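Nicotinate-nucleotide diphosphorylase (Carboxylating) (Streptococcus pyogenes GA06023, PDB 5HUO) is a hexameric quinolinate phosphoribosyltransferase, which converts quinolinate and phosphoribosyl diphosphate into nicotinate ribonucleotide, carbon dioxide and diphosphate on the way to NAD(+). Local coordinates at residues 31-35 / 36-40; 235-239 / 240-244; 280-284 / 285-289. All blocks are in the same frame, centred on the assembly; numbering follows the deposited sequence.

In the fold
Contact 1 comes first along the chain, at the start of helix 35-49. Contact 2 closes helix 231-240 and leads into strand 244-248. Contact 3 is the loop that follows strand 267-271 and leads into strand 289-291. These three strands lie in one parallel sheet, with 267-271 between the other two. The centres of contacts 2 and 3 are about 20 Å apart, and Ile244 CG2 packs 3.6 Å from Tyr289 OH. Contact 1 is remote, its centre about 38 Å from that of contact 2 and 34 Å from that of contact 3. It mainly meets the second subunit, with Thr31 also touching the third, whose Phe220 packs on Ile244 and Tyr289. All three thus border subunit interfaces.

Contact 1: residues 31-35 / 36-40; sequences TDLTP and FQIDD
Thr34 and Gln37 meet at the N-terminal cap of helix 35-49. Thr34 is the N-cap, and the side chain of Gln37, three residues on, reaches back to it as in one half of a capping box. Gln37 OE1 takes the backbone N-H of Thr34 N at 3.1 Å. The bond is nearly straight (173°) and lies in the carbonyl plane of the amide. Thr34 OG1 adds a weak bond to the same oxygen. Beyond CG the Gln37 chain is extended (chi2 174°), which carries the amide back past the first turn. Its other end, NE2, bonds Ser52 O of the second subunit, so both ends of the amide are held.

Leu33 and Ile38 form a hydrophobic staple across the cap, with Leu33 CB 3.9 Å from Ile38 CG2. Phe173 of helix 171-180 packs on both. Pro35 is the first helical residue. Lacking an N-H, it suits a position where no helical carbonyl precedes it. Its oxygen, Pro35 O, accepts Asp39 N at 2.9 Å. Asp39 OD2 forms a salt bridge with Arg87, and Asp39 OD1 approaches Pro35 CB to 3.5 Å.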
loop_
_atom_site.group_PDB
_atom_site.type_symbol
_atom_site.label_atom_id
_atom_site.label_comp_id
_atom_site.label_asym_id
_atom_site.label_seq_id
_atom_site.Cartn_x
_atom_site.Cartn_y
_atom_site.Cartn_z
ATOM N N THR A 31 9.559 18.904 19.782
ATOM C CA THR A 31 9.953 18.885 18.341
ATOM C C THR A 31 8.769 18.466 17.460
ATOM O O THR A 31 8.192 17.391 17.644
ATOM C CB THR A 31 11.145 17.931 18.078
ATOM O OG1 THR A 31 12.350 18.499 18.609
ATOM C CG2 THR A 31 11.347 17.681 16.553
ATOM N N ASP A 32 8.476 19.267 16.447
ATOM C CA ASP A 32 7.223 19.114 15.714
ATOM C C ASP A 32 7.147 17.863 14.838
ATOM O O ASP A 32 8.167 17.290 14.490
ATOM C CB ASP A 32 6.975 20.331 14.838
ATOM C CG ASP A 32 5.519 20.729 14.808
ATOM O OD1 ASP A 32 4.601 19.854 14.996
ATOM O OD2 ASP A 32 5.299 21.927 14.596
ATOM N N LEU A 33 5.948 17.442 14.493
ATOM C CA LEU A 33 5.761 16.296 13.611
ATOM C C LEU A 33 5.960 16.691 12.149
ATOM O O LEU A 33 5.494 17.738 11.743
ATOM C CB LEU A 33 4.360 15.692 13.792
ATOM C CG LEU A 33 4.095 14.989 15.114
ATOM C CD1 LEU A 33 2.681 14.462 15.155
ATOM C CD2 LEU A 33 5.090 13.864 15.352
ATOM N N THR A 34 6.647 15.840 11.385
ATOM C CA THR A 34 7.038 16.095 9.985
ATOM C C THR A 34 6.120 15.478 8.948
ATOM O O THR A 34 5.434 14.530 9.235
ATOM C CB THR A 34 8.479 15.615 9.695
ATOM O OG1 THR A 34 8.549 14.193 9.714
ATOM C CG2 THR A 34 9.438 16.109 10.717
ATOM N N PRO A 35 6.095 15.992 7.717
ATOM C CA PRO A 35 5.149 15.358 6.751
ATOM C C PRO A 35 5.450 13.907 6.469
ATOM O O PRO A 35 4.558 13.098 6.302
ATOM C CB PRO A 35 5.366 16.160 5.483
ATOM C CG PRO A 35 5.700 17.504 5.995
ATOM C CD PRO A 35 6.606 17.267 7.157
ATOM N N PHE A 36 6.716 13.575 6.419
ATOM C CA PHE A 36 7.087 12.190 6.272
ATOM C C PHE A 36 6.403 11.271 7.296
ATOM O O PHE A 36 6.005 10.134 6.998
ATOM C CB PHE A 36 8.573 12.030 6.449
ATOM C CG PHE A 36 8.962 10.600 6.581
ATOM C CD1 PHE A 36 9.052 9.810 5.445
ATOM C CD2 PHE A 36 9.186 10.028 7.861
ATOM C CE1 PHE A 36 9.384 8.475 5.570
ATOM C CE2 PHE A 36 9.518 8.711 7.998
ATOM C CZ PHE A 36 9.593 7.915 6.841
ATOM N N GLN A 37 6.347 11.745 8.520
ATOM C CA GLN A 37 5.745 10.995 9.585
ATOM C C GLN A 37 4.249 10.922 9.504
ATOM O O GLN A 37 3.657 9.904 9.874
ATOM C CB GLN A 37 6.063 11.636 10.908
ATOM C CG GLN A 37 7.391 11.294 11.528
ATOM C CD GLN A 37 7.672 12.100 12.793
ATOM O OE1 GLN A 37 7.600 13.303 12.786
ATOM N NE2 GLN A 37 8.040 11.419 13.877
ATOM N N ILE A 38 3.597 11.998 9.053
ATOM C CA ILE A 38 2.084 12.105 9.201
ATOM C C ILE A 38 1.250 11.991 7.938
ATOM O O ILE A 38 0.111 11.599 7.977
ATOM C CB ILE A 38 1.686 13.382 9.950
ATOM C CG1 ILE A 38 2.003 14.607 9.094
ATOM C CG2 ILE A 38 2.406 13.481 11.258
ATOM C CD1 ILE A 38 1.542 15.916 9.705
ATOM N N ASP A 39 1.869 12.276 6.802
ATOM C CA ASP A 39 1.127 12.314 5.541
ATOM C C ASP A 39 0.250 11.092 5.236
ATOM O O ASP A 39 -0.909 11.258 4.884
ATOM C CB ASP A 39 2.049 12.579 4.375
ATOM C CG ASP A 39 2.391 14.047 4.211
ATOM O OD1 ASP A 39 2.142 14.866 5.120
ATOM O OD2 ASP A 39 2.969 14.378 3.129
ATOM N N ASP A 40 0.790 9.874 5.332
ATOM C CA ASP A 40 -0.004 8.686 4.966
ATOM C C ASP A 40 -1.223 8.541 5.808
ATOM O O ASP A 40 -2.285 8.194 5.303
ATOM C CB ASP A 40 0.801 7.420 5.029
ATOM C CG ASP A 40 1.761 7.290 3.866
ATOM O OD1 ASP A 40 1.465 7.803 2.742
ATOM O OD2 ASP A 40 2.855 6.709 4.079
#

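Contact 2: residues 235-239 / 240-244; sequences EEAAA and AGVDI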
loop_
_atom_site.group_PDB
_atom_site.type_symbol
_atom_site.label_atom_id
_atom_site.label_comp_id
_atom_site.label_asym_id
_atom_site.label_seq_id
_atom_site.Cartn_x
_atom_site.Cartn_y
_atom_site.Cartn_z
ATOM N N GLU A 235 14.606 -5.175 45.827
ATOM C CA GLU A 235 15.999 -5.379 46.260
ATOM C C GLU A 235 16.765 -6.216 45.241
ATOM O O GLU A 235 17.813 -5.817 44.744
ATOM C CB GLU A 235 16.071 -6.070 47.647
ATOM C CG GLU A 235 17.440 -6.630 48.042
ATOM C CD GLU A 235 18.556 -5.618 47.818
ATOM O OE1 GLU A 235 18.309 -4.475 47.391
ATOM O OE2 GLU A 235 19.717 -5.973 47.948
ATOM N N GLU A 236 16.207 -7.390 44.969
ATOM C CA GLU A 236 16.780 -8.358 44.025
ATOM C C GLU A 236 17.183 -7.643 42.724
ATOM O O GLU A 236 18.334 -7.718 42.265
ATOM C CB GLU A 236 15.753 -9.477 43.753
ATOM C CG GLU A 236 16.330 -10.838 43.397
ATOM C CD GLU A 236 15.253 -11.901 43.156
ATOM O OE1 GLU A 236 14.127 -11.785 43.702
ATOM O OE2 GLU A 236 15.528 -12.865 42.414
ATOM N N ALA A 237 16.213 -6.907 42.189
ATOM C CA ALA A 237 16.345 -6.146 40.940
ATOM C C ALA A 237 17.411 -5.075 41.015
ATOM O O ALA A 237 18.225 -4.981 40.124
ATOM C CB ALA A 237 15.034 -5.509 40.579
ATOM N N ALA A 238 17.413 -4.270 42.064
ATOM C CA ALA A 238 18.465 -3.219 42.226
ATOM C C ALA A 238 19.868 -3.818 42.267
ATOM O O ALA A 238 20.808 -3.309 41.650
ATOM C CB ALA A 238 18.243 -2.396 43.477
ATOM N N ALA A 239 19.986 -4.923 42.995
ATOM C CA ALA A 239 21.254 -5.695 43.089
ATOM C C ALA A 239 21.729 -6.196 41.724
ATOM O O ALA A 239 22.908 -6.140 41.407
ATOM C CB ALA A 239 21.093 -6.878 44.030
ATOM N N ALA A 240 20.774 -6.662 40.926
ATOM C CA ALA A 240 21.032 -7.148 39.551
ATOM C C ALA A 240 21.495 -6.039 38.555
ATOM O O ALA A 240 21.985 -6.340 37.478
ATOM C CB ALA A 240 19.812 -7.871 38.999
ATOM N N GLY A 241 21.323 -4.774 38.926
ATOM C CA GLY A 241 21.834 -3.630 38.148
ATOM C C GLY A 241 20.944 -3.162 37.012
ATOM O O GLY A 241 21.442 -2.605 36.038
ATOM N N VAL A 242 19.628 -3.394 37.114
ATOM C CA VAL A 242 18.655 -2.948 36.072
ATOM C C VAL A 242 18.621 -1.450 35.981
ATOM O O VAL A 242 19.097 -0.753 36.890
ATOM C CB VAL A 242 17.210 -3.401 36.260
ATOM C CG1 VAL A 242 17.146 -4.880 36.055
ATOM C CG2 VAL A 242 16.661 -2.947 37.597
ATOM N N ASP A 243 18.077 -0.979 34.861
ATOM C CA ASP A 243 18.066 0.447 34.562
ATOM C C ASP A 243 16.929 1.148 35.256
ATOM O O ASP A 243 17.077 2.268 35.757
ATOM C CB ASP A 243 18.008 0.626 33.077
ATOM C CG ASP A 243 19.224 0.047 32.395
ATOM O OD1 ASP A 243 20.362 0.464 32.751
ATOM O OD2 ASP A 243 19.067 -0.777 31.470
ATOM N N ILE A 244 15.798 0.468 35.288
ATOM C CA ILE A 244 14.567 1.037 35.826
ATOM C C ILE A 244 13.753 -0.001 36.554
ATOM O O ILE A 244 13.561 -1.098 36.066
ATOM C CB ILE A 244 13.659 1.590 34.730
ATOM C CG1 ILE A 244 14.445 2.558 33.856
ATOM C CG2 ILE A 244 12.430 2.266 35.374
ATOM C CD1 ILE A 244 13.672 3.119 32.675
#
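Val242 lays its CG2 methyl against the last turn of helix 231-240, 3.6 Å from Ala237 O. The same methyl is 4.3 Å from Ala237 CB. This apolar touch closes a Schellman motif, in which the chain turns out of the helix at Gly241. The positive phi of Gly241 (84°) reverses the backbone, and Val242 comes back beside the turn it has just left. With CG1 of Val242 anti to the carbonyl carbon (chi1 -68°), CG2 falls between the backbone N and the carbonyl carbon and lies against Ala237 O.

Two carbonyls share the N-H of Gly241. The bond from Gly241 N to Ala238 O is 3.1 Å long, with the donor well above the carbonyl plane. A second, weak bond runs from Gly241 N to Ala237 O. One step earlier the helix is still regular: Ala240 N donates to Glu236 O at 3.0 Å. Ala240 CB lies 3.5 Å from Ala237 O.

Neighbouring elements pack on the apolar side of this exit. Ile211 of helix 207-217 packs on Ala240 and Val242, and Ile245 of strand 244-248 packs on Ala237 and Ala238. Val242 also rests on Val224 and Val226 of strand 224-228. Strands 224-228 and 244-248 are adjacent and parallel in the sheet of the C-terminal domain, so helix 231-240 is the helix of a beta-alpha-beta crossover. Asp243 ends the link with a salt bridge to Arg215.

The chemistry is a division of labour. Backbone N-H groups serve the polar helix end, with the carbonyls of Ala237 and Ala238 both meeting Gly241 N, the first only weakly. Buried Ala237, Ala238 and Val242 make the apolar side, packed against Ile245, Ile211 and strand 224-228. The chain can then enter the sheet directly.

Contact 3: residues 280-284 / 285-289; sequences SRFRG and LAIDY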
loop_
_atom_site.group_PDB
_atom_site.type_symbol
_atom_site.label_atom_id
_atom_site.label_comp_id
_atom_site.label_asym_id
_atom_site.label_seq_id
_atom_site.Cartn_x
_atom_site.Cartn_y
_atom_site.Cartn_z
ATOM N N SER A 280 -1.341 13.251 43.180
ATOM C CA SER A 280 -0.711 14.171 44.175
ATOM C C SER A 280 -0.020 13.435 45.331
ATOM O O SER A 280 0.902 13.949 45.941
ATOM C CB SER A 280 -1.743 15.120 44.720
ATOM O OG SER A 280 -2.799 14.370 45.280
ATOM N N ARG A 281 -0.413 12.190 45.555
ATOM C CA ARG A 281 0.190 11.344 46.613
ATOM C C ARG A 281 1.691 11.138 46.436
ATOM O O ARG A 281 2.399 10.849 47.387
ATOM C CB ARG A 281 -0.509 9.969 46.744
ATOM C CG ARG A 281 -0.109 8.924 45.729
ATOM C CD ARG A 281 -0.655 7.521 46.006
ATOM N NE ARG A 281 -1.057 6.891 44.719
ATOM C CZ ARG A 281 -1.136 5.594 44.371
ATOM N NH1 ARG A 281 -1.525 5.297 43.112
ATOM N NH2 ARG A 281 -0.829 4.593 45.206
ATOM N N PHE A 282 2.176 11.243 45.210
ATOM C CA PHE A 282 3.590 11.031 44.920
ATOM C C PHE A 282 4.404 12.281 45.174
ATOM O O PHE A 282 5.625 12.243 45.117
ATOM C CB PHE A 282 3.804 10.527 43.491
ATOM C CG PHE A 282 3.042 9.292 43.190
ATOM C CD1 PHE A 282 3.548 8.058 43.517
ATOM C CD2 PHE A 282 1.813 9.363 42.588
ATOM C CE1 PHE A 282 2.835 6.892 43.242
ATOM C CE2 PHE A 282 1.089 8.224 42.299
ATOM C CZ PHE A 282 1.593 6.982 42.629
ATOM N N ARG A 283 3.744 13.397 45.451
ATOM C CA ARG A 283 4.472 14.663 45.646
ATOM C C ARG A 283 5.602 14.532 46.666
ATOM O O ARG A 283 5.437 13.965 47.743
ATOM C CB ARG A 283 3.554 15.778 46.069
ATOM C CG ARG A 283 4.230 17.130 45.985
ATOM C CD ARG A 283 3.249 18.219 46.363
ATOM N NE ARG A 283 2.210 18.414 45.353
ATOM C CZ ARG A 283 0.937 18.713 45.598
ATOM N NH1 ARG A 283 0.491 18.845 46.823
ATOM N NH2 ARG A 283 0.104 18.879 44.592
ATOM N N GLY A 284 6.771 15.005 46.276
ATOM C CA GLY A 284 7.937 15.006 47.161
ATOM C C GLY A 284 8.726 13.715 47.365
ATOM O O GLY A 284 9.742 13.748 48.045
ATOM N N LEU A 285 8.298 12.593 46.790
ATOM C CA LEU A 285 9.104 11.349 46.866
ATOM C C LEU A 285 10.328 11.409 45.961
ATOM O O LEU A 285 10.375 12.144 45.005
ATOM C CB LEU A 285 8.317 10.090 46.526
ATOM C CG LEU A 285 6.966 10.003 47.224
ATOM C CD1 LEU A 285 6.219 8.722 46.892
ATOM C CD2 LEU A 285 7.136 10.157 48.740
ATOM N N ALA A 286 11.321 10.621 46.310
ATOM C CA ALA A 286 12.560 10.556 45.552
ATOM C C ALA A 286 12.430 9.384 44.575
ATOM O O ALA A 286 13.172 8.409 44.610
ATOM C CB ALA A 286 13.769 10.382 46.464
ATOM N N ILE A 287 11.451 9.506 43.702
ATOM C CA ILE A 287 11.314 8.613 42.562
ATOM C C ILE A 287 11.577 9.464 41.374
ATOM O O ILE A 287 11.457 10.684 41.436
ATOM C CB ILE A 287 9.926 7.967 42.465
ATOM C CG1 ILE A 287 8.838 9.015 42.241
ATOM C CG2 ILE A 287 9.632 7.204 43.732
ATOM C CD1 ILE A 287 7.485 8.403 41.961
ATOM N N ASP A 288 11.895 8.810 40.278
ATOM C CA ASP A 288 12.225 9.529 39.037
ATOM C C ASP A 288 11.004 9.915 38.198
ATOM O O ASP A 288 10.953 11.015 37.653
ATOM C CB ASP A 288 13.204 8.732 38.220
ATOM C CG ASP A 288 14.500 8.473 38.992
ATOM O OD1 ASP A 288 15.321 9.418 39.085
ATOM O OD2 ASP A 288 14.686 7.329 39.467
ATOM N N TYR A 289 10.043 9.007 38.086
ATOM C CA TYR A 289 8.798 9.325 37.363
ATOM C C TYR A 289 7.584 8.445 37.709
ATOM O O TYR A 289 7.700 7.463 38.428
ATOM C CB TYR A 289 9.029 9.277 35.881
ATOM C CG TYR A 289 9.351 7.915 35.291
ATOM C CD1 TYR A 289 10.631 7.393 35.357
ATOM C CD2 TYR A 289 8.419 7.226 34.560
ATOM C CE1 TYR A 289 10.948 6.207 34.717
ATOM C CE2 TYR A 289 8.721 6.033 33.925
ATOM C CZ TYR A 289 9.995 5.516 34.011
ATOM O OH TYR A 289 10.293 4.305 33.398
#
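A type II beta turn from Phe282 to Leu285 forms the core of this loop, which leads from strand 267-271 to strand 289-291 in the C-terminal domain. Its closing bond runs from Leu285 N to Phe282 O, 3.2 Å long and nearly straight (170°), with the donor tilted from the carbonyl plane. Arg283 and Gly284 occupy the two corners. Gly284, with a phi of 79°, takes the third position, where a type II turn commonly has glycine. A short 3-10 segment feeds the turn, and Arg283 N donates back to Ser280 O at 2.9 Å.

Leu285 folds over the turn it closes. Its CG lies beside the backbone N (chi1 -47°), and this places CG 3.4 Å from Phe282 O and CD1 4.0 Å from Phe282 CA. The CD1 methyl also reaches the Phe282 ring, 4.4 Å from Phe282 CD1. Ile287 comes in from beyond an inverse gamma turn centred on Ala286, where Ile287 N makes a weak bond to Leu285 O. Its CD1 methyl is 4.2 Å from Phe282 CD1, so one ring carbon meets both aliphatic tips. Arg281 CG lies over one face of the ring, displaced toward its rim.

Helix 252-262 and strand 267-271 pack on this cluster. Ile255 and Glu256 of the helix touch Leu285, Ile259 touches Ile287, and Cys270 of the strand backs both Phe282 and Ile287. On the outer side, Gly284 N bonds Asp155 OD2 and Arg283 NE bonds Leu153 O.

The chemistry separates two sides of the loop. Its apolar side packs between helix 252-262 and strand 267-271. The turn corners are tied down by Gly284 N and Arg283 NE, through hydrogen bonds to the end of helix 122-153 (Leu153) and to Asp155, two residues on.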